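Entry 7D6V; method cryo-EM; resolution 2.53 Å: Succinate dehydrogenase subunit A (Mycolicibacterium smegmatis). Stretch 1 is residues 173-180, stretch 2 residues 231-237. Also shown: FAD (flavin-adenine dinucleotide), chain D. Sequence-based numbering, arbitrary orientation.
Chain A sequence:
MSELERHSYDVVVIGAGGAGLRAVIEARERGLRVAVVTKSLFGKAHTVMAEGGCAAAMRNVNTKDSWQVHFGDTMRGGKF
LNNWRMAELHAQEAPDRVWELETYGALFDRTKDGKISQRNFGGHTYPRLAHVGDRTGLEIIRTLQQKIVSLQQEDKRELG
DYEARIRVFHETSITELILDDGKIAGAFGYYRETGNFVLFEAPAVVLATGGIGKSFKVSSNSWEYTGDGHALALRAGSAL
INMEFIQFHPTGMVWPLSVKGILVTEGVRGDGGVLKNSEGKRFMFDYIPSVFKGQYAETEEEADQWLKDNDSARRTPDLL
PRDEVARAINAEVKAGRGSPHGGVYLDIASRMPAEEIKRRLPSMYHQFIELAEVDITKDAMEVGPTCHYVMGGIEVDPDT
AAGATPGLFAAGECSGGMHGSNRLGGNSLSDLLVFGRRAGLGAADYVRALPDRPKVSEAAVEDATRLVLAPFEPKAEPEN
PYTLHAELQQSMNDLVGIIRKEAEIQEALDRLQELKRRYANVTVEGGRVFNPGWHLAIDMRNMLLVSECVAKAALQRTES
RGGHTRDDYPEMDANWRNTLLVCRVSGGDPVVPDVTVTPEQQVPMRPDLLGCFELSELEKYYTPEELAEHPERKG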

ATOM      1  N   SER A 173      -8.690  15.964  13.524  1.00 14.91           N
ATOM      2  CA  SER A 173      -8.209  15.439  14.793  1.00 14.91           C
ATOM      3  C   SER A 173      -9.141  15.882  15.909  1.00 14.91           C
ATOM      4  O   SER A 173      -9.430  17.074  16.042  1.00 14.91           O
ATOM      5  CB  SER A 173      -6.781  15.911  15.068  1.00 14.91           C
ATOM      6  OG  SER A 173      -6.316  15.438  16.317  1.00 14.91           O
ATOM      7  N   ILE A 174      -9.605  14.926  16.706  1.00 14.79           N
ATOM      8  CA  ILE A 174     -10.512  15.189  17.818  1.00 14.79           C
ATOM      9  C   ILE A 174      -9.688  15.343  19.086  1.00 14.79           C
ATOM     10  O   ILE A 174      -8.852  14.489  19.401  1.00 14.79           O
ATOM     11  CB  ILE A 174     -11.552  14.066  17.969  1.00 14.79           C
ATOM     12  CG1 ILE A 174     -12.459  14.006  16.740  1.00 14.79           C
ATOM     13  CG2 ILE A 174     -12.374  14.268  19.225  1.00 14.79           C
ATOM     14  CD1 ILE A 174     -13.283  15.252  16.522  1.00 14.79           C
ATOM     15  N   THR A 175      -9.921  16.435  19.816  1.00 15.55           N
ATOM     16  CA  THR A 175      -9.147  16.740  21.009  1.00 15.55           C
ATOM     17  C   THR A 175      -9.940  16.649  22.303  1.00 15.55           C
ATOM     18  O   THR A 175      -9.328  16.592  23.373  1.00 15.55           O
ATOM     19  CB  THR A 175      -8.536  18.145  20.908  1.00 15.55           C
ATOM     20  OG1 THR A 175      -9.567  19.130  21.036  1.00 15.55           O
ATOM     21  CG2 THR A 175      -7.840  18.326  19.574  1.00 15.55           C
ATOM     22  N   GLU A 176     -11.268  16.638  22.243  1.00 17.09           N
ATOM     23  CA  GLU A 176     -12.079  16.588  23.448  1.00 17.09           C
ATOM     24  C   GLU A 176     -13.413  15.929  23.136  1.00 17.09           C
ATOM     25  O   GLU A 176     -13.897  15.963  22.004  1.00 17.09           O
ATOM     26  CB  GLU A 176     -12.306  17.989  24.027  1.00 17.09           C
ATOM     27  CG  GLU A 176     -12.722  18.012  25.487  1.00 17.09           C
ATOM     28  CD  GLU A 176     -11.574  17.686  26.425  1.00 17.09           C
ATOM     29  OE1 GLU A 176     -11.282  16.489  26.628  1.00 17.09           O
ATOM     30  OE2 GLU A 176     -10.959  18.632  26.958  1.00 17.09           O
ATOM     31  N   LEU A 177     -14.003  15.324  24.162  1.00 17.46           N
ATOM     32  CA  LEU A 177     -15.366  14.819  24.110  1.00 17.46           C
ATOM     33  C   LEU A 177     -16.231  15.669  25.026  1.00 17.46           C
ATOM     34  O   LEU A 177     -15.882  15.879  26.192  1.00 17.46           O
ATOM     35  CB  LEU A 177     -15.433  13.348  24.527  1.00 17.46           C
ATOM     36  CG  LEU A 177     -14.691  12.340  23.650  1.00 17.46           C
ATOM     37  CD1 LEU A 177     -14.906  10.933  24.164  1.00 17.46           C
ATOM     38  CD2 LEU A 177     -15.142  12.457  22.211  1.00 17.46           C
ATOM     39  N   ILE A 178     -17.343  16.153  24.504  1.00 19.50           N
ATOM     40  CA  ILE A 178     -18.223  17.052  25.238  1.00 19.50           C
ATOM     41  C   ILE A 178     -19.287  16.236  25.953  1.00 19.50           C
ATOM     42  O   ILE A 178     -19.871  15.308  25.384  1.00 19.50           O
ATOM     43  CB  ILE A 178     -18.853  18.094  24.295  1.00 19.50           C
ATOM     44  CG1 ILE A 178     -17.767  18.794  23.476  1.00 19.50           C
ATOM     45  CG2 ILE A 178     -19.659  19.106  25.083  1.00 19.50           C
ATOM     46  CD1 ILE A 178     -16.788  19.583  24.304  1.00 19.50           C
ATOM     47  N   LEU A 179     -19.538  16.584  27.211  1.00 22.52           N
ATOM     48  CA  LEU A 179     -20.502  15.891  28.048  1.00 22.52           C
ATOM     49  C   LEU A 179     -21.624  16.840  28.443  1.00 22.52           C
ATOM     50  O   LEU A 179     -21.419  18.051  28.565  1.00 22.52           O
ATOM     51  CB  LEU A 179     -19.833  15.328  29.306  1.00 22.52           C
ATOM     52  CG  LEU A 179     -19.350  13.878  29.283  1.00 22.52           C
ATOM     53  CD1 LEU A 179     -18.424  13.618  28.115  1.00 22.52           C
ATOM     54  CD2 LEU A 179     -18.651  13.560  30.584  1.00 22.52           C
ATOM     55  N   ASP A 180     -22.819  16.283  28.635  1.00 26.26           N
ATOM     56  CA  ASP A 180     -23.967  17.061  29.086  1.00 26.26           C
ATOM     57  C   ASP A 180     -24.209  16.892  30.582  1.00 26.26           C
ATOM     58  O   ASP A 180     -24.154  17.865  31.339  1.00 26.26           O
ATOM     59  CB  ASP A 180     -25.214  16.655  28.290  1.00 26.26           C
ATOM     60  CG  ASP A 180     -26.390  17.582  28.528  1.00 26.26           C
ATOM     61  OD1 ASP A 180     -26.231  18.585  29.254  1.00 26.26           O
ATOM     62  OD2 ASP A 180     -27.483  17.301  27.989  1.00 26.26           O
ATOM     63  N   ALA A 231      -6.893   8.375  26.099  1.00 16.76           N
ATOM     64  CA  ALA A 231      -6.978   9.600  26.885  1.00 16.76           C
ATOM     65  C   ALA A 231      -8.336  10.271  26.743  1.00 16.76           C
ATOM     66  O   ALA A 231      -8.831  10.860  27.705  1.00 16.76           O
ATOM     67  CB  ALA A 231      -5.867  10.562  26.477  1.00 16.76           C
ATOM     68  N   LEU A 232      -8.952  10.190  25.562  1.00 16.27           N
ATOM     69  CA  LEU A 232     -10.266  10.793  25.366  1.00 16.27           C
ATOM     70  C   LEU A 232     -11.308  10.148  26.269  1.00 16.27           C
ATOM     71  O   LEU A 232     -12.043  10.840  26.980  1.00 16.27           O
ATOM     72  CB  LEU A 232     -10.680  10.680  23.899  1.00 16.27           C
ATOM     73  CG  LEU A 232     -10.170  11.766  22.954  1.00 16.27           C
ATOM     74  CD1 LEU A 232     -10.509  11.427  21.516  1.00 16.27           C
ATOM     75  CD2 LEU A 232     -10.747  13.109  23.336  1.00 16.27           C
ATOM     76  N   ALA A 233     -11.379   8.815  26.263  1.00 16.64           N
ATOM     77  CA  ALA A 233     -12.317   8.114  27.131  1.00 16.64           C
ATOM     78  C   ALA A 233     -11.963   8.313  28.595  1.00 16.64           C
ATOM     79  O   ALA A 233     -12.852   8.449  29.447  1.00 16.64           O
ATOM     80  CB  ALA A 233     -12.339   6.627  26.785  1.00 16.64           C
ATOM     81  N   LEU A 234     -10.669   8.350  28.906  1.00 17.74           N
ATOM     82  CA  LEU A 234     -10.249   8.482  30.291  1.00 17.74           C
ATOM     83  C   LEU A 234     -10.625   9.850  30.850  1.00 17.74           C
ATOM     84  O   LEU A 234     -11.030   9.964  32.012  1.00 17.74           O
ATOM     85  CB  LEU A 234      -8.747   8.220  30.367  1.00 17.74           C
ATOM     86  CG  LEU A 234      -8.035   8.049  31.697  1.00 17.74           C
ATOM     87  CD1 LEU A 234      -8.588   6.839  32.418  1.00 17.74           C
ATOM     88  CD2 LEU A 234      -6.563   7.876  31.434  1.00 17.74           C
ATOM     89  N   ARG A 235     -10.517  10.901  30.032  1.00 17.05           N
ATOM     90  CA  ARG A 235     -10.937  12.233  30.456  1.00 17.05           C
ATOM     91  C   ARG A 235     -12.448  12.418  30.382  1.00 17.05           C
ATOM     92  O   ARG A 235     -12.996  13.256  31.104  1.00 17.05           O
ATOM     93  CB  ARG A 235     -10.238  13.303  29.614  1.00 17.05           C
ATOM     94  CG  ARG A 235      -8.751  13.439  29.889  1.00 17.05           C
ATOM     95  CD  ARG A 235      -8.169  14.698  29.262  1.00 17.05           C
ATOM     96  NE  ARG A 235      -8.318  14.719  27.811  1.00 17.05           N
ATOM     97  CZ  ARG A 235      -7.360  14.380  26.958  1.00 17.05           C
ATOM     98  NH1 ARG A 235      -7.584  14.428  25.654  1.00 17.05           N
ATOM     99  NH2 ARG A 235      -6.177  13.994  27.406  1.00 17.05           N
ATOM    100  N   ALA A 236     -13.135  11.662  29.522  1.00 16.63           N
ATOM    101  CA  ALA A 236     -14.591  11.726  29.496  1.00 16.63           C
ATOM    102  C   ALA A 236     -15.200  11.037  30.705  1.00 16.63           C
ATOM    103  O   ALA A 236     -16.309  11.385  31.122  1.00 16.63           O
ATOM    104  CB  ALA A 236     -15.127  11.105  28.208  1.00 16.63           C
ATOM    105  N   GLY A 237     -14.502  10.059  31.273  1.00 16.69           N
ATOM    106  CA  GLY A 237     -14.951   9.467  32.516  1.00 16.69           C
ATOM    107  C   GLY A 237     -15.037   7.958  32.490  1.00 16.69           C
ATOM    108  O   GLY A 237     -15.544   7.344  33.432  1.00 16.69           O
TER
HETATM  109  PA  FAD D 701      -6.234   1.771  13.054  1.00 47.92           P
HETATM  110  O1A FAD D 701      -6.908   1.410  11.783  1.00 60.35           O
HETATM  111  O2A FAD D 701      -4.801   1.448  13.234  1.00 49.78           O
HETATM  112  O5B FAD D 701      -6.360   3.355  13.214  1.00 56.78           O
HETATM  113  C5B FAD D 701      -7.320   3.989  14.039  1.00 44.11           C
HETATM  114  C4B FAD D 701      -7.891   5.203  13.325  1.00 52.81           C
HETATM  115  O4B FAD D 701      -8.243   6.211  14.267  1.00 51.81           O
HETATM  116  C3B FAD D 701      -6.933   5.868  12.367  1.00 50.05           C
HETATM  117  O3B FAD D 701      -7.665   6.177  11.190  1.00 55.52           O
HETATM  118  C2B FAD D 701      -6.555   7.161  13.041  1.00 47.82           C
HETATM  119  O2B FAD D 701      -6.248   8.195  12.116  1.00 66.09           O
HETATM  120  C1B FAD D 701      -7.806   7.479  13.806  1.00 53.66           C
HETATM  121  N9A FAD D 701      -7.525   8.378  14.936  1.00 52.69           N
HETATM  122  C8A FAD D 701      -6.674   8.157  15.937  1.00 42.11           C
HETATM  123  N7A FAD D 701      -6.673   9.189  16.799  1.00 48.96           N
HETATM  124  C5A FAD D 701      -7.539  10.098  16.342  1.00 47.12           C
HETATM  125  C6A FAD D 701      -8.024  11.420  16.763  1.00 47.41           C
HETATM  126  N6A FAD D 701      -7.572  12.006  17.882  1.00 50.65           N
HETATM  127  N1A FAD D 701      -8.934  12.027  15.992  1.00 47.33           N
HETATM  128  C2A FAD D 701      -9.410  11.468  14.876  1.00 51.28           C
HETATM  129  N3A FAD D 701      -9.014  10.276  14.437  1.00 51.84           N
HETATM  130  C4A FAD D 701      -8.100   9.556  15.113  1.00 48.04           C
HETATM  131  N1  FAD D 701      -2.458  -7.703  13.516  1.00 62.94           N
HETATM  132  C2  FAD D 701      -2.690  -8.922  12.990  1.00 63.04           C
HETATM  133  O2  FAD D 701      -3.663  -9.563  13.397  1.00 56.25           O
HETATM  134  N3  FAD D 701      -1.920  -9.474  12.052  1.00 65.67           N
HETATM  135  C4  FAD D 701      -0.853  -8.852  11.567  1.00 65.21           C
HETATM  136  O4  FAD D 701      -0.154  -9.384  10.695  1.00 66.69           O
HETATM  137  C4X FAD D 701      -0.518  -7.515  12.083  1.00 60.33           C
HETATM  138  N5  FAD D 701       0.546  -6.832  11.634  1.00 60.90           N
HETATM  139  C5X FAD D 701       0.820  -5.612  12.122  1.00 55.02           C
HETATM  140  C6  FAD D 701       1.920  -4.919  11.646  1.00 53.65           C
HETATM  141  C7  FAD D 701       2.214  -3.665  12.145  1.00 50.56           C
HETATM  142  C7M FAD D 701       3.403  -2.905  11.639  1.00 49.65           C
HETATM  143  C8  FAD D 701       1.353  -3.066  13.186  1.00 47.62           C
HETATM  144  C8M FAD D 701       1.671  -1.704  13.728  1.00 42.14           C
HETATM  145  C9  FAD D 701       0.251  -3.750  13.663  1.00 49.32           C
HETATM  146  C9A FAD D 701      -0.040  -5.004  13.166  1.00 54.45           C
HETATM  147  N10 FAD D 701      -1.151  -5.700  13.649  1.00 55.67           N
HETATM  148  C10 FAD D 701      -1.412  -6.964  13.115  1.00 57.06           C
HETATM  149  C1' FAD D 701      -2.023  -5.120  14.664  1.00 52.27           C
HETATM  150  C2' FAD D 701      -3.304  -4.622  14.006  1.00 57.37           C
HETATM  151  O2' FAD D 701      -3.018  -4.086  12.716  1.00 60.89           O
HETATM  152  C3' FAD D 701      -3.973  -3.516  14.802  1.00 54.68           C
HETATM  153  O3' FAD D 701      -4.404  -4.050  16.046  1.00 59.71           O
HETATM  154  C4' FAD D 701      -5.184  -2.977  14.058  1.00 52.15           C
HETATM  155  O4' FAD D 701      -4.777  -2.428  12.813  1.00 56.02           O
HETATM  156  C5' FAD D 701      -5.908  -1.895  14.834  1.00 53.37           C
HETATM  157  O5' FAD D 701      -6.879  -1.328  13.967  1.00 50.83           O
HETATM  158  P   FAD D 701      -7.875  -0.170  14.422  1.00 52.77           P
HETATM  159  O1P FAD D 701      -8.969  -0.117  13.416  1.00 55.36           O
HETATM  160  O2P FAD D 701      -8.233  -0.355  15.853  1.00 55.97           O
HETATM  161  O3P FAD D 701      -7.005   1.179  14.329  1.00 53.35           O

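A strand, residues 173-179, lies against the last turns of a helix, residues 231-236, with the two axes running in roughly the same direction at 29° and approaching to 8.1 Å. No hydrogen bond joins the stretches; the contact depends mainly on apolar side chains fitting together.

The chief bump is L232. Its CA-to-CB bond points sideways, but the m, t rotamer brings its end over to the strand. L232 CD2 lies 3.7 Å from E176 CA and 4.0 Å from L177 CG, while L232 CD1 meets I174 CG2 at 4.1 Å. A branched, flexible leucine suits this place because its two methyls can spread over several strand residues, backbone included.

One turn later the helix offers A236, whose small methyl leaves room for the larger side chains of the strand. L177 and L179 both point toward the helix, as alternate residues of a strand can, and A236 CB receives both: it is 4.1 Å from L177 CD1 and 4.1 Å from L179 CD1. L177 thus reaches both L232 and A236, filling the space between successive turns. L179 CD2 also comes within 3.2 Å of A236 O, a tight contact at the helix end. G237 then leaves helical geometry with positive phi, where a CB would jam against the preceding carbonyl oxygen.

One charged pair spans the contact. E176 starts away from the helix, but its side chain bends back, and E176 OE1 forms a long salt bridge with R235 NE at 3.6 Å, near the guanidinium plane. Both residues are partly exposed, and R235 NH1 and NH2 are hydrogen-bonded elsewhere in the structure.

The strand also serves the cofactor: I174 N donates to FAD N1A at 3.1 Å, and FAD N6A donates to I174 O at 3.2 Å, so the backbone reads the adenine edge.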